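Side-chain contacts in phosphoacetylglucosamine mutase (Aspergillus lentulus, PDB 5O9X), which catalyses the interconversion of the 6-phosphate and 1-phosphate forms of N-acetylglucosamine, probably on the route to UDP-N-acetylglucosamine: residues A[513-518]-A[530-535]; A[262-267]-A[458-463]; A[478-481]-A[485-488]. The protein carries 1 engineered substitution. All coordinates share one frame; numbering follows the deposited sequence.

All three contacts involve the C-terminal domain, but they differ in burial and chemistry. The packing of contact 1 is buried and apolar, strand 513-518 on helix 522-539, though its strand also carries the ligand-binding R514. Contact 2 lies at the surface and joins domain II to the same sheet through strand 458-463, the neighbour of 513-518. It relies on an amide, a serine and two waters more than on carbon packing. Contact 3 is partly buried and local, joining a short strand to the helix that follows it by one nearly straight hydrogen bond to a glutamine amide and a leucine pair. Contacts 1 and 2 are joined by backbone hydrogen bonds between their strands. Contacts 1 and 3 meet where A535 CB packs on L486 CD1.

Contact 1 of 3, residues A[513-518]-A[530-535]; sequences VRVYAE and TRVANA. With G16 (1,6-di-O-phosphono-alpha-D-glucopyranose), chain B.
V532 and A533 are the two helix residues that meet the strand, and both touch V515. V532 comes first. V532 CG1 lies 3.7 Å from V515 CG1, and the two side chains cross obliquely. The first torsion of V532 (chi1 173°) sets CG1 opposite the backbone N, and this is the methyl that meets V515. A533 follows. Here the other branch of V515 does the touching: V515 CG2 is 4.0 Å from A533 CA and 4.3 Å from A533 CB. The small alanine lets the strand side chain come down onto the helix backbone itself. The two methyls of V515 are thus divided between consecutive helix residues, and V536, one turn beyond V532, extends the same apolar layer.

The other face of the strand carries R514, Y516 and E518. Y516 points away from the helix, and Y516 OH gives a 2.6 Å hydrogen bond to E518 OE1, on the anti side of the carboxylate. E518 OE1 also takes a bond from G342 N. R514 reaches the ligand with an extended chain. R514 NE donates to G16 O1P at 2.8 Å, and R514 NH2 to G16 O2P at 2.9 Å. The phosphorus lies in the guanidinium plane, off its edge, so the pair forms a two-pronged grip on the 6-phosphate. E510 forms a salt bridge with NH2. This is the C-terminal domain of the phosphohexomutases: an antiparallel sheet backed by a helix, with R514 on the opposite face and S507 and T509 of the preceding loop also binding the ligand.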
# COMPACT_ATOMS: atom_id res chain seq x y z
N VAL A 513 13.51 -14.62 2.29
CA VAL A 513 13.17 -14.84 0.91
C VAL A 513 11.72 -15.36 0.89
O VAL A 513 11.39 -16.34 1.60
CB VAL A 513 14.15 -15.85 0.24
CG1 VAL A 513 13.73 -16.22 -1.19
CG2 VAL A 513 15.48 -15.10 0.11
N ARG A 514 10.93 -14.84 -0.09
CA ARG A 514 9.55 -15.32 -0.23
C ARG A 514 9.45 -16.33 -1.34
O ARG A 514 9.97 -16.09 -2.41
CB ARG A 514 8.61 -14.14 -0.57
CG ARG A 514 8.62 -13.03 0.48
CD ARG A 514 7.39 -12.10 0.33
NE ARG A 514 7.48 -10.92 1.24
CZ ARG A 514 7.30 -10.97 2.57
NH1 ARG A 514 7.08 -12.17 3.19
NH2 ARG A 514 7.37 -9.80 3.29
N VAL A 515 8.68 -17.40 -1.09
CA VAL A 515 8.38 -18.37 -2.14
C VAL A 515 6.87 -18.32 -2.35
O VAL A 515 6.11 -18.47 -1.38
CB VAL A 515 8.82 -19.79 -1.72
CG1 VAL A 515 8.28 -20.87 -2.69
CG2 VAL A 515 10.38 -19.82 -1.65
N TYR A 516 6.50 -18.28 -3.61
CA TYR A 516 5.09 -18.39 -3.97
C TYR A 516 4.96 -19.60 -4.89
O TYR A 516 5.82 -19.82 -5.77
CB TYR A 516 4.72 -17.09 -4.72
CG TYR A 516 3.30 -17.19 -5.33
CD1 TYR A 516 2.19 -16.97 -4.52
CD2 TYR A 516 3.10 -17.64 -6.68
CE1 TYR A 516 0.84 -17.09 -5.04
CE2 TYR A 516 1.76 -17.77 -7.21
CZ TYR A 516 0.66 -17.50 -6.37
OH TYR A 516 -0.68 -17.65 -6.83
N ALA A 517 3.87 -20.38 -4.74
CA ALA A 517 3.60 -21.42 -5.70
C ALA A 517 2.08 -21.47 -5.90
O ALA A 517 1.35 -21.29 -4.95
CB ALA A 517 4.15 -22.79 -5.25
N GLU A 518 1.66 -21.75 -7.11
CA GLU A 518 0.29 -22.10 -7.41
C GLU A 518 0.30 -23.39 -8.30
O GLU A 518 1.28 -23.67 -9.01
CB GLU A 518 -0.46 -20.94 -8.07
CG GLU A 518 0.15 -20.52 -9.42
CD GLU A 518 -0.53 -19.30 -10.04
OE1 GLU A 518 -1.10 -18.47 -9.25
OE2 GLU A 518 -0.43 -19.14 -11.31
N THR A 530 6.84 -26.36 -1.17
CA THR A 530 7.76 -26.92 -0.19
C THR A 530 9.07 -27.28 -0.89
O THR A 530 10.18 -27.06 -0.35
CB THR A 530 7.18 -28.17 0.47
OG1 THR A 530 6.02 -27.81 1.19
CG2 THR A 530 8.19 -28.84 1.52
N ARG A 531 9.00 -27.90 -2.08
CA ARG A 531 10.24 -28.28 -2.79
C ARG A 531 11.09 -27.07 -3.22
O ARG A 531 12.38 -27.06 -3.12
CB ARG A 531 9.92 -29.17 -4.05
CG ARG A 531 9.38 -30.52 -3.63
CD ARG A 531 8.95 -31.30 -4.88
NE ARG A 531 8.38 -32.64 -4.60
CZ ARG A 531 9.09 -33.79 -4.67
NH1 ARG A 531 10.42 -33.78 -4.91
NH2 ARG A 531 8.49 -34.94 -4.47
N VAL A 532 10.38 -26.03 -3.68
CA VAL A 532 11.08 -24.72 -4.04
C VAL A 532 11.67 -24.11 -2.76
O VAL A 532 12.85 -23.67 -2.76
CB VAL A 532 10.12 -23.72 -4.77
CG1 VAL A 532 10.81 -22.34 -4.96
CG2 VAL A 532 9.78 -24.32 -6.17
N ALA A 533 10.86 -24.04 -1.67
CA ALA A 533 11.45 -23.45 -0.46
C ALA A 533 12.72 -24.24 0.03
O ALA A 533 13.63 -23.63 0.59
CB ALA A 533 10.39 -23.47 0.66
N ASN A 534 12.68 -25.57 -0.05
CA ASN A 534 13.88 -26.34 0.39
C ASN A 534 15.08 -26.04 -0.51
O ASN A 534 16.18 -25.88 -0.04
CB ASN A 534 13.57 -27.81 0.35
CG ASN A 534 12.72 -28.23 1.55
OD1 ASN A 534 12.60 -27.49 2.56
ND2 ASN A 534 12.14 -29.40 1.47
N ALA A 535 14.86 -25.91 -1.81
CA ALA A 535 15.97 -25.49 -2.76
C ALA A 535 16.53 -24.10 -2.44
O ALA A 535 17.78 -23.86 -2.45
CB ALA A 535 15.45 -25.58 -4.21
C1 G16 B . 5.07 -3.10 1.52
C2 G16 B . 4.89 -2.47 0.14
C3 G16 B . 4.08 -3.43 -0.78
C4 G16 B . 4.67 -4.82 -0.91
C5 G16 B . 4.82 -5.40 0.50
C6 G16 B . 5.66 -6.65 0.58
O1 G16 B . 3.79 -3.27 2.12
O2 G16 B . 4.28 -1.14 0.17
O3 G16 B . 3.91 -2.78 -1.98
O4 G16 B . 3.85 -5.79 -1.69
O5 G16 B . 5.60 -4.53 1.35
O6 G16 B . 7.02 -6.30 0.06
P G16 B . 8.19 -7.43 0.13
O1P G16 B . 7.66 -8.73 -0.51
O2P G16 B . 8.50 -7.70 1.62
O3P G16 B . 9.46 -6.84 -0.52
P' G16 B . 3.36 -2.58 3.54
O1X G16 B . 4.04 -1.18 3.61
O2X G16 B . 4.01 -3.43 4.68
O3X G16 B . 1.88 -2.67 3.69

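Contact 2 of 3, residues A[262-267]-A[458-463]; sequences VKTKQR and SRLVRV
This is an interdomain surface contact, in which the end of helix 259-265 in domain II meets the edge strand 458-463 of the C-terminal domain. Q266 and T264 face S458 and L460 across it. At Q266 the chain turns out of the helix with a positive phi (52°). The CB of Q266 is directed at the strand, and a straight chain (chi2 -172°) carries the amide to S458. There Q266 NE2 donates to S458 OG at 3.1 Å. The hydroxyl lies close to the amide plane, but the bond is bent, with an angle of 141° at the hydrogen. A second, weak bond runs from the same Q266 NE2 to S458 O at 3.2 Å. That carbonyl is also bonded by R522 NH1. The amide oxygen is used as well: water 2 donates to Q266 OE1 and accepts from S458 N at 3.0 Å. The amide is thus tied to S458 directly through its nitrogen and through water 2 by its oxygen.

The second half of the contact is looser. T264 CG2 approaches L460 CD1 at 4.2 Å, with the two side chains at about a right angle. The hydroxyl of T264 turns back to its own helix and bonds to D260 O. Water 1 spans the backbones, donating to T264 O at 2.7 Å and accepting from L460 N. The even-numbered S458 and L460 can offer their N-H groups to water because the strand pairs with 513-518 through R459, V461 and V463. Around the contact, K263 forms a salt bridge with D305, just past strand 301-304, and Q266 touches R522 at the start of helix 522-539. On the far side of strand 458-463, R459 pairs with D526 of that helix.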
# COMPACT_ATOMS: atom_id res chain seq x y z
N VAL A 262 -4.29 -12.99 7.25
CA VAL A 262 -5.33 -13.67 6.50
C VAL A 262 -4.78 -14.15 5.14
O VAL A 262 -5.02 -15.29 4.71
CB VAL A 262 -6.55 -12.75 6.36
CG1 VAL A 262 -7.62 -13.35 5.44
CG2 VAL A 262 -7.23 -12.59 7.76
N LYS A 263 -4.10 -13.25 4.44
CA LYS A 263 -3.55 -13.60 3.12
C LYS A 263 -2.46 -14.70 3.16
O LYS A 263 -2.48 -15.60 2.30
CB LYS A 263 -3.01 -12.31 2.50
CG LYS A 263 -2.25 -12.53 1.15
CD LYS A 263 -3.17 -13.00 -0.01
CE LYS A 263 -2.36 -13.32 -1.26
NZ LYS A 263 -3.23 -14.03 -2.27
N THR A 264 -1.51 -14.63 4.12
CA THR A 264 -0.39 -15.60 4.13
C THR A 264 -0.87 -16.93 4.67
O THR A 264 -0.44 -17.96 4.19
CB THR A 264 0.81 -15.10 5.02
OG1 THR A 264 0.35 -14.74 6.33
CG2 THR A 264 1.42 -13.84 4.35
N LYS A 265 -1.76 -16.93 5.67
CA LYS A 265 -2.27 -18.20 6.21
C LYS A 265 -3.51 -18.73 5.51
O LYS A 265 -3.90 -19.91 5.75
CB LYS A 265 -2.62 -18.02 7.72
CG LYS A 265 -1.49 -17.51 8.63
CD LYS A 265 -0.49 -18.62 8.85
CE LYS A 265 0.66 -18.25 9.82
NZ LYS A 265 0.48 -19.22 10.95
N GLN A 266 -4.18 -17.90 4.69
CA GLN A 266 -5.43 -18.31 4.00
C GLN A 266 -6.48 -18.88 4.96
O GLN A 266 -6.99 -20.01 4.76
CB GLN A 266 -5.18 -19.29 2.82
CG GLN A 266 -4.28 -18.63 1.74
CD GLN A 266 -4.12 -19.44 0.43
OE1 GLN A 266 -4.82 -20.39 0.20
NE2 GLN A 266 -3.21 -19.01 -0.44
N ARG A 267 -6.84 -18.07 5.94
CA ARG A 267 -7.81 -18.46 6.99
C ARG A 267 -8.19 -17.18 7.70
O ARG A 267 -7.43 -16.16 7.66
CB ARG A 267 -7.19 -19.50 7.95
CG ARG A 267 -6.02 -18.99 8.80
CD ARG A 267 -5.61 -19.97 9.92
NE ARG A 267 -6.75 -19.99 10.85
CZ ARG A 267 -6.81 -20.59 12.04
NH1 ARG A 267 -5.78 -21.27 12.52
NH2 ARG A 267 -7.92 -20.49 12.75
N SER A 458 -2.95 -21.97 -3.96
CA SER A 458 -1.62 -21.34 -3.89
C SER A 458 -1.07 -21.37 -2.48
O SER A 458 -1.78 -21.70 -1.49
CB SER A 458 -1.71 -19.90 -4.39
OG SER A 458 -2.45 -19.10 -3.48
N ARG A 459 0.20 -20.97 -2.36
CA ARG A 459 0.87 -21.10 -1.07
C ARG A 459 2.01 -20.12 -1.03
O ARG A 459 2.72 -20.00 -2.02
CB ARG A 459 1.40 -22.58 -0.93
CG ARG A 459 2.32 -22.81 0.26
CD ARG A 459 1.64 -22.82 1.59
NE ARG A 459 0.44 -23.73 1.59
CZ ARG A 459 -0.16 -24.19 2.68
NH1 ARG A 459 0.35 -23.89 3.87
NH2 ARG A 459 -1.26 -24.94 2.60
N LEU A 460 2.16 -19.42 0.10
CA LEU A 460 3.37 -18.59 0.37
C LEU A 460 4.22 -19.26 1.42
O LEU A 460 3.66 -19.80 2.41
CB LEU A 460 2.98 -17.19 0.90
CG LEU A 460 2.43 -16.22 -0.20
CD1 LEU A 460 1.62 -15.06 0.38
CD2 LEU A 460 3.51 -15.69 -1.19
N VAL A 461 5.55 -19.26 1.26
CA VAL A 461 6.46 -19.75 2.33
C VAL A 461 7.52 -18.70 2.56
O VAL A 461 8.18 -18.27 1.58
CB VAL A 461 7.20 -21.04 1.90
CG1 VAL A 461 8.08 -21.61 3.08
CG2 VAL A 461 6.21 -22.08 1.46
N ARG A 462 7.73 -18.33 3.84
CA ARG A 462 8.70 -17.30 4.16
C ARG A 462 9.94 -18.08 4.56
O ARG A 462 9.87 -18.90 5.49
CB ARG A 462 8.20 -16.45 5.36
CG ARG A 462 9.03 -15.22 5.80
CD ARG A 462 8.44 -14.72 7.14
NE ARG A 462 9.10 -13.51 7.64
CZ ARG A 462 10.29 -13.58 8.26
NH1 ARG A 462 10.86 -14.77 8.46
NH2 ARG A 462 10.88 -12.48 8.68
N VAL A 463 11.04 -17.87 3.82
CA VAL A 463 12.24 -18.69 4.01
C VAL A 463 13.33 -17.81 4.62
O VAL A 463 13.68 -16.79 4.06
CB VAL A 463 12.76 -19.35 2.68
CG1 VAL A 463 14.06 -20.16 2.93
CG2 VAL A 463 11.64 -20.19 2.01
O HOH W 1 -0.13 -19.34 1.86
O HOH W 2 -5.23 -21.24 -2.15

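Contact 3 of 3, residues A[478-481]-A[485-488]; sequences RKLE and GLQA
R478, K479 and L480 all meet Q487, where a beta hairpin runs into the next helix. R478 and K479 form a classic beta bulge opposite Y474, and G485 is the N-cap of helix 486-495. R478 takes part through its carbonyl: R478 O lies 2.8 Å from water 3, which accepts a hydrogen bond from Q487 NE2. The same NE2 also bonds to D491, so the amide is held from its own helix as well. The R478 side chain turns elsewhere, to D475.

K479 contributes its backbone. K479 CA lies 3.4 Å from Q487 OE1, and the rest of the lysine runs off from Q487. L480 carries the main bond: L480 N donates to Q487 OE1 at 2.8 Å. The bond is nearly straight (166°), but the donor sits above the carbonyl plane. A bend at chi2 (60°) lays the glutamine alongside the strand backbone, from the L480 carbonyl to its N-H. On the buried side L480 CD1 packs against L486 CD2 at 3.6 Å. One more link leaves from the L480 carbonyl: water 4 donates to L480 O and accepts from Q487 N in the first helical turn, at 3.0 Å each.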
# COMPACT_ATOMS: atom_id res chain seq x y z
N ARG A 478 10.26 -12.42 -11.64
CA ARG A 478 9.74 -13.79 -11.82
C ARG A 478 10.87 -14.84 -12.02
O ARG A 478 10.60 -16.04 -12.01
CB ARG A 478 8.66 -13.90 -12.95
CG ARG A 478 7.44 -13.05 -12.59
CD ARG A 478 6.42 -12.93 -13.74
NE ARG A 478 6.95 -12.01 -14.78
CZ ARG A 478 6.16 -11.65 -15.81
NH1 ARG A 478 4.90 -12.09 -15.86
NH2 ARG A 478 6.63 -10.85 -16.75
N LYS A 479 12.11 -14.37 -12.21
CA LYS A 479 13.26 -15.31 -12.40
C LYS A 479 14.41 -14.84 -11.54
O LYS A 479 14.60 -13.63 -11.43
CB LYS A 479 13.64 -15.36 -13.90
CG LYS A 479 12.52 -16.00 -14.77
CD LYS A 479 12.87 -15.68 -16.24
CE LYS A 479 12.06 -16.47 -17.27
NZ LYS A 479 10.59 -16.27 -17.04
N LEU A 480 15.20 -15.79 -11.01
CA LEU A 480 16.45 -15.49 -10.28
C LEU A 480 17.66 -15.53 -11.21
O LEU A 480 17.89 -16.52 -11.95
CB LEU A 480 16.64 -16.50 -9.13
CG LEU A 480 15.68 -16.19 -8.00
CD1 LEU A 480 15.67 -17.40 -7.06
CD2 LEU A 480 16.04 -14.90 -7.25
N GLU A 481 18.36 -14.39 -11.29
CA GLU A 481 19.65 -14.35 -11.98
C GLU A 481 20.68 -15.09 -11.08
O GLU A 481 21.60 -15.76 -11.55
CB GLU A 481 20.06 -12.85 -12.16
CG GLU A 481 21.57 -12.56 -12.07
CD GLU A 481 21.87 -11.14 -11.66
OE1 GLU A 481 20.93 -10.35 -11.30
OE2 GLU A 481 23.07 -10.77 -11.74
N GLY A 485 22.16 -21.37 -10.97
CA GLY A 485 21.62 -22.74 -10.99
C GLY A 485 20.25 -22.87 -10.31
O GLY A 485 19.60 -23.82 -10.52
N LEU A 486 19.84 -21.92 -9.46
CA LEU A 486 18.60 -22.09 -8.68
C LEU A 486 17.37 -21.91 -9.56
O LEU A 486 16.42 -22.67 -9.42
CB LEU A 486 18.52 -21.09 -7.48
CG LEU A 486 17.23 -21.20 -6.61
CD1 LEU A 486 17.04 -22.62 -6.09
CD2 LEU A 486 17.31 -20.22 -5.45
N GLN A 487 17.35 -20.87 -10.41
CA GLN A 487 16.20 -20.75 -11.38
C GLN A 487 15.95 -22.02 -12.24
O GLN A 487 14.79 -22.45 -12.48
CB GLN A 487 16.33 -19.50 -12.28
CG GLN A 487 15.01 -19.26 -13.11
CD GLN A 487 13.86 -19.07 -12.17
OE1 GLN A 487 14.06 -18.37 -11.15
NE2 GLN A 487 12.64 -19.64 -12.48
N ALA A 488 17.03 -22.62 -12.70
CA ALA A 488 16.98 -23.92 -13.39
C ALA A 488 16.17 -24.95 -12.58
O ALA A 488 15.29 -25.65 -13.13
CB ALA A 488 18.42 -24.47 -13.69
O HOH W 3 10.12 -18.72 -11.49
O HOH W 4 19.48 -18.82 -10.83